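SAS-6 (Leishmania major, PDB 4CKM) probably self-assembles, partly through its N-terminal head domain, into the hub of the cartwheel from which centrioles and basal bodies are built. Local coordinates at residues 96-99 with 100-103; 103-106 with 107-111; 121-124 with 125-129. All coordinates share one frame; numbering follows the deposited sequence. Where two conformers were deposited one is given.

Contact 1. Residues 96-99 with 100-103; sequences ELLE and DDYN
Leu98 and Glu99 meet Asp100 and the residues just beyond it where a strand gives way to a helix, an example of how a chain changes direction sharply by overlapping turns. The carbonyl oxygen Leu98 O accepts Asp101 N at 3.0 Å, and one residue later Glu99 O accepts Tyr102 N, also at 3.0 Å and straighter, with an N-H...O angle of 164°. In both bonds the donor sits well above the carbonyl plane, not on a lone pair. Asp100 lies inside both turns with helical backbone angles, its side chain touching Thr76 of strand 76-85.

Leu98 and Asp101 run side by side in the same direction, each with CG beside its own backbone N (chi1 -53° for Leu98), and the carboxylate oxygen Asp101 OD2 comes 3.7 Å from Leu98 CB. The same oxygen receives a hydrogen bond of 2.9 Å from a water that accepts Leu98 N at 2.8 Å, so one water joins the last strand residue to the turn. A second water donates to Glu99 O and accepts Asn103 N, each at 2.9 Å, with a weak further bond to Asp100 O. Glu99 O and Asn103 N are 4.6 Å apart, too far for the direct bond of a regular helix, and the water stands between them. The carboxylate of Asp101, close to the start of helix 102-109, would be expected to interact favourably with the helix dipole.

Glu99 pairs by its backbone with Arg77, and Leu98 packs on Thr76 and Val78 of the same strand. Farther inward, Leu97 CD2 meets the edge of the Tyr102 ring near its plane, 4.2 Å from Tyr102 CD1. Both residues rest on Phe118 of helix 117-130, the tyrosine ring meeting Phe115 edge-to-face while its hydroxyl bonds to Val113 O.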
loop_
_atom_site.group_PDB
_atom_site.type_symbol
_atom_site.label_atom_id
_atom_site.label_comp_id
_atom_site.label_asym_id
_atom_site.label_seq_id
_atom_site.Cartn_x
_atom_site.Cartn_y
_atom_site.Cartn_z
ATOM N N GLU A 96 17.255 10.325 -5.505
ATOM C CA GLU A 96 17.819 11.486 -4.860
ATOM C C GLU A 96 16.668 12.377 -4.483
ATOM O O GLU A 96 15.950 12.867 -5.339
ATOM C CB GLU A 96 18.758 12.191 -5.793
ATOM C CG GLU A 96 19.629 13.202 -5.091
ATOM C CD GLU A 96 20.462 13.972 -6.085
ATOM O OE1 GLU A 96 21.237 13.315 -6.828
ATOM O OE2 GLU A 96 20.296 15.211 -6.146
ATOM N N LEU A 97 16.472 12.565 -3.194
ATOM C CA LEU A 97 15.313 13.288 -2.734
ATOM C C LEU A 97 15.709 14.661 -2.178
ATOM O O LEU A 97 16.460 14.771 -1.209
ATOM C CB LEU A 97 14.601 12.437 -1.705
ATOM C CG LEU A 97 13.323 13.022 -1.118
ATOM C CD1 LEU A 97 12.277 13.395 -2.174
ATOM C CD2 LEU A 97 12.783 12.010 -0.122
ATOM N N LEU A 98 15.223 15.709 -2.822
ATOM C CA LEU A 98 15.516 17.092 -2.389
ATOM C C LEU A 98 14.490 17.554 -1.352
ATOM O O LEU A 98 13.293 17.294 -1.501
ATOM C CB LEU A 98 15.485 18.047 -3.584
ATOM C CG LEU A 98 16.321 17.745 -4.838
ATOM C CD1 LEU A 98 16.266 18.904 -5.838
ATOM C CD2 LEU A 98 17.761 17.474 -4.460
ATOM N N GLU A 99 14.946 18.244 -0.318
ATOM C CA GLU A 99 14.034 18.858 0.656
ATOM C C GLU A 99 12.936 19.712 0.016
ATOM O O GLU A 99 11.824 19.727 0.486
ATOM C CB GLU A 99 14.819 19.681 1.639
ATOM C CG GLU A 99 13.962 20.312 2.706
ATOM C CD GLU A 99 14.738 20.619 3.965
ATOM O OE1 GLU A 99 15.966 20.840 3.888
ATOM O OE2 GLU A 99 14.111 20.636 5.048
ATOM N N ASP A 100 13.257 20.394 -1.074
ATOM C CA ASP A 100 12.289 21.138 -1.891
ATOM C C ASP A 100 11.063 20.371 -2.279
ATOM O O ASP A 100 9.997 20.945 -2.360
ATOM C CB ASP A 100 12.929 21.553 -3.222
ATOM C CG ASP A 100 13.910 22.641 -3.059
ATOM O OD1 ASP A 100 14.044 23.141 -1.917
ATOM O OD2 ASP A 100 14.562 22.988 -4.071
ATOM N N ASP A 101 11.236 19.100 -2.612
ATOM C CA ASP A 101 10.124 18.277 -3.025
ATOM C C ASP A 101 9.531 17.445 -1.890
ATOM O O ASP A 101 8.651 16.632 -2.128
ATOM C CB ASP A 101 10.599 17.362 -4.125
ATOM C CG ASP A 101 11.186 18.124 -5.268
ATOM O OD1 ASP A 101 10.450 18.948 -5.826
ATOM O OD2 ASP A 101 12.377 17.923 -5.599
ATOM N N TYR A 102 10.005 17.622 -0.663
ATOM C CA TYR A 102 9.636 16.675 0.377
ATOM C C TYR A 102 8.161 16.748 0.732
ATOM O O TYR A 102 7.512 15.719 0.896
ATOM C CB TYR A 102 10.462 16.831 1.642
ATOM C CG TYR A 102 10.126 15.747 2.663
ATOM C CD1 TYR A 102 10.382 14.407 2.383
ATOM C CD2 TYR A 102 9.530 16.061 3.891
ATOM C CE1 TYR A 102 10.097 13.412 3.308
ATOM C CE2 TYR A 102 9.232 15.073 4.810
ATOM C CZ TYR A 102 9.519 13.740 4.505
ATOM O OH TYR A 102 9.227 12.742 5.392
ATOM N N ASN A 103 7.626 17.954 0.822
ATOM C CA ASN A 103 6.235 18.114 1.192
ATOM C C ASN A 103 5.277 17.391 0.298
ATOM O O ASN A 103 4.345 16.743 0.780
ATOM C CB ASN A 103 5.876 19.584 1.306
ATOM C CG ASN A 103 6.504 20.210 2.525
ATOM O OD1 ASN A 103 6.801 19.522 3.512
ATOM N ND2 ASN A 103 6.719 21.505 2.473
HETATM O O HOH W 1 13.470 15.358 -4.954
HETATM O O HOH W 2 9.053 20.499 0.418
#

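Contact 2. Residues 103-106 with 107-111; sequences NAFK and QHLEL
Asn103 O accepts Gln107 N at 3.0 Å, one of the regular i to i+4 bonds of helix 102-109, which ends in a Schellman motif, a standard way of ending a helix. Ala104 O repeats the pattern with His108 N, as does Phe105 O with Leu109 N.

Phe105 also provides the apolar side of the contact. Its CG is anti to the backbone N (chi1 170°), which turns the ring towards the following turn, where Leu109 and Leu111 meet it. Leu109 CD1 lies over one face of that ring, 3.8 Å from its centroid and 23° off the normal, a CH-pi contact. Leu111 CD1 approaches obliquely, 3.6 Å from Phe105 CE2, while Phe118 meets the ring edge-to-face.

Lys106 takes part in the Schellman motif. Its carbonyl oxygen takes Leu111 N at 2.9 Å, and Glu110, whose phi is positive, bonds weakly through its N to Gln107 O. Glu110 makes a salt bridge through OE2 to Arg156 of the second subunit. The lysine chain runs extended to CE, passing Leu111 CB with its CG, then bends at chi4 (-61°), delivering NZ to Leu111 O at 2.8 Å.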
loop_
_atom_site.group_PDB
_atom_site.type_symbol
_atom_site.label_atom_id
_atom_site.label_comp_id
_atom_site.label_asym_id
_atom_site.label_seq_id
_atom_site.Cartn_x
_atom_site.Cartn_y
_atom_site.Cartn_z
ATOM N N ASN A 103 7.626 17.954 0.822
ATOM C CA ASN A 103 6.235 18.114 1.192
ATOM C C ASN A 103 5.277 17.391 0.298
ATOM O O ASN A 103 4.345 16.743 0.780
ATOM C CB ASN A 103 5.876 19.584 1.306
ATOM C CG ASN A 103 6.504 20.210 2.525
ATOM O OD1 ASN A 103 6.801 19.522 3.512
ATOM N ND2 ASN A 103 6.719 21.505 2.473
ATOM N N ALA A 104 5.490 17.486 -0.999
ATOM C CA ALA A 104 4.680 16.701 -1.930
ATOM C C ALA A 104 4.851 15.199 -1.710
ATOM O O ALA A 104 3.905 14.432 -1.808
ATOM C CB ALA A 104 5.053 17.050 -3.357
ATOM N N PHE A 105 6.086 14.801 -1.436
ATOM C CA PHE A 105 6.484 13.394 -1.356
ATOM C C PHE A 105 5.849 12.835 -0.078
ATOM O O PHE A 105 5.251 11.766 -0.074
ATOM C CB PHE A 105 8.031 13.351 -1.364
ATOM C CG PHE A 105 8.650 12.011 -1.056
ATOM C CD1 PHE A 105 8.923 11.103 -2.071
ATOM C CD2 PHE A 105 9.066 11.703 0.240
ATOM C CE1 PHE A 105 9.536 9.881 -1.792
ATOM C CE2 PHE A 105 9.681 10.486 0.529
ATOM C CZ PHE A 105 9.921 9.578 -0.496
ATOM N N LYS A 106 5.977 13.617 0.988
ATOM C CA LYS A 106 5.413 13.332 2.296
ATOM C C LYS A 106 3.922 13.125 2.214
ATOM O O LYS A 106 3.412 12.118 2.718
ATOM C CB LYS A 106 5.697 14.494 3.218
ATOM C CG LYS A 106 5.335 14.266 4.670
ATOM C CD LYS A 106 5.479 15.570 5.442
ATOM C CE LYS A 106 5.172 15.390 6.922
ATOM N NZ LYS A 106 3.752 14.933 7.116
ATOM N N GLN A 107 3.231 14.067 1.576
ATOM C CA GLN A 107 1.776 13.990 1.458
ATOM C C GLN A 107 1.340 12.774 0.643
ATOM O O GLN A 107 0.425 12.060 1.041
ATOM C CB GLN A 107 1.200 15.278 0.855
ATOM C CG GLN A 107 1.271 16.475 1.798
ATOM C CD GLN A 107 1.124 17.801 1.078
ATOM O OE1 GLN A 107 0.479 17.888 0.032
ATOM N NE2 GLN A 107 1.731 18.834 1.628
ATOM N N HIS A 108 2.001 12.543 -0.482
ATOM C CA HIS A 108 1.672 11.432 -1.354
ATOM C C HIS A 108 1.891 10.066 -0.703
ATOM O O HIS A 108 1.111 9.164 -0.923
ATOM C CB HIS A 108 2.477 11.516 -2.662
ATOM C CG HIS A 108 2.115 10.456 -3.649
ATOM N ND1 HIS A 108 2.807 9.265 -3.751
ATOM C CD2 HIS A 108 1.104 10.382 -4.546
ATOM C CE1 HIS A 108 2.249 8.510 -4.680
ATOM N NE2 HIS A 108 1.217 9.167 -5.179
ATOM N N LEU A 109 2.934 9.909 0.110
ATOM C CA LEU A 109 3.135 8.645 0.832
ATOM C C LEU A 109 2.501 8.589 2.242
ATOM O O LEU A 109 2.586 7.561 2.945
ATOM C CB LEU A 109 4.628 8.359 0.917
ATOM C CG LEU A 109 5.319 8.133 -0.431
ATOM C CD1 LEU A 109 6.808 7.992 -0.213
ATOM C CD2 LEU A 109 4.770 6.884 -1.102
ATOM N N GLU A 110 1.887 9.694 2.664
ATOM C CA GLU A 110 1.329 9.818 4.016
ATOM C C GLU A 110 2.374 9.578 5.093
ATOM O O GLU A 110 2.145 8.910 6.101
ATOM C CB GLU A 110 0.091 8.925 4.183
ATOM C CG GLU A 110 -0.875 9.072 3.005
ATOM C CD GLU A 110 -2.331 8.750 3.311
ATOM O OE1 GLU A 110 -2.755 8.723 4.492
ATOM O OE2 GLU A 110 -3.077 8.560 2.340
ATOM N N LEU A 111 3.530 10.162 4.899
ATOM C CA LEU A 111 4.572 10.093 5.912
ATOM C C LEU A 111 4.278 11.042 7.076
ATOM O O LEU A 111 3.725 12.121 6.879
ATOM C CB LEU A 111 5.896 10.470 5.278
ATOM C CG LEU A 111 6.426 9.411 4.297
ATOM C CD1 LEU A 111 7.465 10.056 3.397
ATOM C CD2 LEU A 111 7.022 8.235 5.069
#

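Contact 3. Residues 121-124 with 125-129; sequences YLVG and MLRDI
Met125 lies against Tyr121 and Leu122, one helical turn back, and this trio forms the apolar centre of the contact. The thioether bends at chi3 (-63°), which brings its methyl round to the tyrosine: Met125 CE is 3.6 Å from Tyr121 CZ and 4.0 Å from Leu122 CD1. The sulfur Met125 SD lies 4.5 Å from the Tyr121 ring centroid, 47° off the normal, a Met-aromatic contact made obliquely. Leu122 and Leu126 point the same way, side by side, with Leu122 CG 4.0 Å from Leu126 CD1.

Outward from this centre apolar groups meet polar ones. The Val123 methyl CG1 sits over one face of the Arg127 guanidinium, 3.3 Å from NH2; bends at chi2 and chi3 fold the arginine chain back to place it there. Regular helical bonds run beneath all these pairs, from the short Arg127 N to Val123 O (2.8 Å) to the longer Met125 N to Tyr121 O (3.3 Å). At the edge, Gly124 O accepts Asp128 N, yet also faces the carboxylate oxygen Asp128 OD2 at 3.0 Å. Both oxygens are acceptors, and their closeness might make the acid somewhat easier to protonate.

Tyr121 stacks on Phe163 of the second subunit, consistent with the head-to-head association by which SAS-6 builds its hub. Helix 117-130 packs on the surrounding sheet of its own chain: Val123 and Leu126 reach strands 39-50 and 57-70, while Met125 and Ile129 pack on Tyr136 of strand 136-142.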
loop_
_atom_site.group_PDB
_atom_site.type_symbol
_atom_site.label_atom_id
_atom_site.label_comp_id
_atom_site.label_asym_id
_atom_site.label_seq_id
_atom_site.Cartn_x
_atom_site.Cartn_y
_atom_site.Cartn_z
ATOM N N TYR A 121 14.388 6.823 9.489
ATOM C CA TYR A 121 13.334 5.830 9.510
ATOM C C TYR A 121 13.636 4.757 8.480
ATOM O O TYR A 121 13.543 3.563 8.740
ATOM C CB TYR A 121 11.980 6.527 9.262
ATOM C CG TYR A 121 10.903 5.735 8.529
ATOM C CD1 TYR A 121 10.361 4.573 9.085
ATOM C CD2 TYR A 121 10.380 6.186 7.293
ATOM C CE1 TYR A 121 9.355 3.867 8.427
ATOM C CE2 TYR A 121 9.387 5.481 6.627
ATOM C CZ TYR A 121 8.874 4.328 7.204
ATOM O OH TYR A 121 7.887 3.616 6.589
ATOM N N LEU A 122 14.045 5.191 7.309
ATOM C CA LEU A 122 14.300 4.276 6.235
ATOM C C LEU A 122 15.456 3.371 6.621
ATOM O O LEU A 122 15.397 2.152 6.448
ATOM C CB LEU A 122 14.647 5.064 4.985
ATOM C CG LEU A 122 14.681 4.290 3.682
ATOM C CD1 LEU A 122 13.306 3.709 3.372
ATOM C CD2 LEU A 122 15.145 5.229 2.592
ATOM N N VAL A 123 16.502 3.981 7.156
ATOM C CA VAL A 123 17.684 3.245 7.581
ATOM C C VAL A 123 17.375 2.205 8.688
ATOM O O VAL A 123 17.896 1.097 8.660
ATOM C CB VAL A 123 18.802 4.229 7.992
ATOM C CG1 VAL A 123 19.904 3.563 8.798
ATOM C CG2 VAL A 123 19.391 4.866 6.739
ATOM N N GLY A 124 16.532 2.563 9.643
ATOM C CA GLY A 124 16.147 1.634 10.686
ATOM C C GLY A 124 15.559 0.364 10.092
ATOM O O GLY A 124 15.956 -0.734 10.463
ATOM N N MET A 125 14.637 0.527 9.145
ATOM C CA MET A 125 14.049 -0.590 8.453
ATOM C C MET A 125 15.073 -1.382 7.672
ATOM O O MET A 125 15.088 -2.612 7.728
ATOM C CB MET A 125 12.968 -0.122 7.485
ATOM C CG MET A 125 11.763 0.495 8.154
ATOM S SD MET A 125 10.300 0.563 7.082
ATOM C CE MET A 125 10.908 1.644 5.803
ATOM N N LEU A 126 15.910 -0.699 6.909
ATOM C CA LEU A 126 16.809 -1.419 6.029
ATOM C C LEU A 126 17.845 -2.163 6.847
ATOM O O LEU A 126 18.169 -3.305 6.532
ATOM C CB LEU A 126 17.474 -0.494 5.022
ATOM C CG LEU A 126 16.534 0.129 3.996
ATOM C CD1 LEU A 126 17.200 1.266 3.245
ATOM C CD2 LEU A 126 16.065 -0.907 3.005
ATOM N N ARG A 127 18.328 -1.532 7.913
ATOM C CA ARG A 127 19.342 -2.143 8.774
ATOM C C ARG A 127 18.783 -3.382 9.473
ATOM O O ARG A 127 19.484 -4.370 9.610
ATOM C CB ARG A 127 19.906 -1.118 9.778
ATOM C CG ARG A 127 20.646 -1.708 10.969
ATOM C CD ARG A 127 21.883 -0.919 11.392
ATOM N NE ARG A 127 21.644 0.518 11.569
ATOM C CZ ARG A 127 22.349 1.494 10.994
ATOM N NH1 ARG A 127 23.375 1.232 10.180
ATOM N NH2 ARG A 127 22.031 2.756 11.246
ATOM N N ASP A 128 17.527 -3.345 9.894
ATOM C CA ASP A 128 16.926 -4.516 10.510
ATOM C C ASP A 128 16.773 -5.677 9.531
ATOM O O ASP A 128 16.970 -6.834 9.875
ATOM C CB ASP A 128 15.596 -4.156 11.161
ATOM C CG ASP A 128 15.770 -3.188 12.338
ATOM O OD1 ASP A 128 16.877 -3.141 12.926
ATOM O OD2 ASP A 128 14.804 -2.464 12.678
ATOM N N ILE A 129 16.464 -5.362 8.289
ATOM C CA ILE A 129 16.381 -6.387 7.274
ATOM C C ILE A 129 17.762 -6.987 6.992
ATOM O O ILE A 129 17.904 -8.194 6.842
ATOM C CB ILE A 129 15.756 -5.824 5.996
ATOM C CG1 ILE A 129 14.302 -5.463 6.254
ATOM C CG2 ILE A 129 15.864 -6.823 4.854
ATOM C CD1 ILE A 129 13.672 -4.663 5.139
#

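Overall arrangement
Read from the N terminus, the three contacts come in series, none nested in or crossing another. Contact 1 turns the chain from strand 88-98 into helix 102-109; contact 2 continues that helix from the shared Asn103 into the Schellman motif that follows it; contact 3 lies farther on, within helix 117-130. None closes a long loop. Neighbouring contacts touch through side chains: Leu97 CD2 of contact 1 meets Phe105 CE2 of contact 2 at 3.5 Å, and Leu111 CD2 of contact 2 meets Tyr121 CE2 of contact 3 at 4.0 Å. Contacts 1 and 3 do not touch, their centres lying about 20 Å apart. Contacts 2 and 3 both also reach the second subunit.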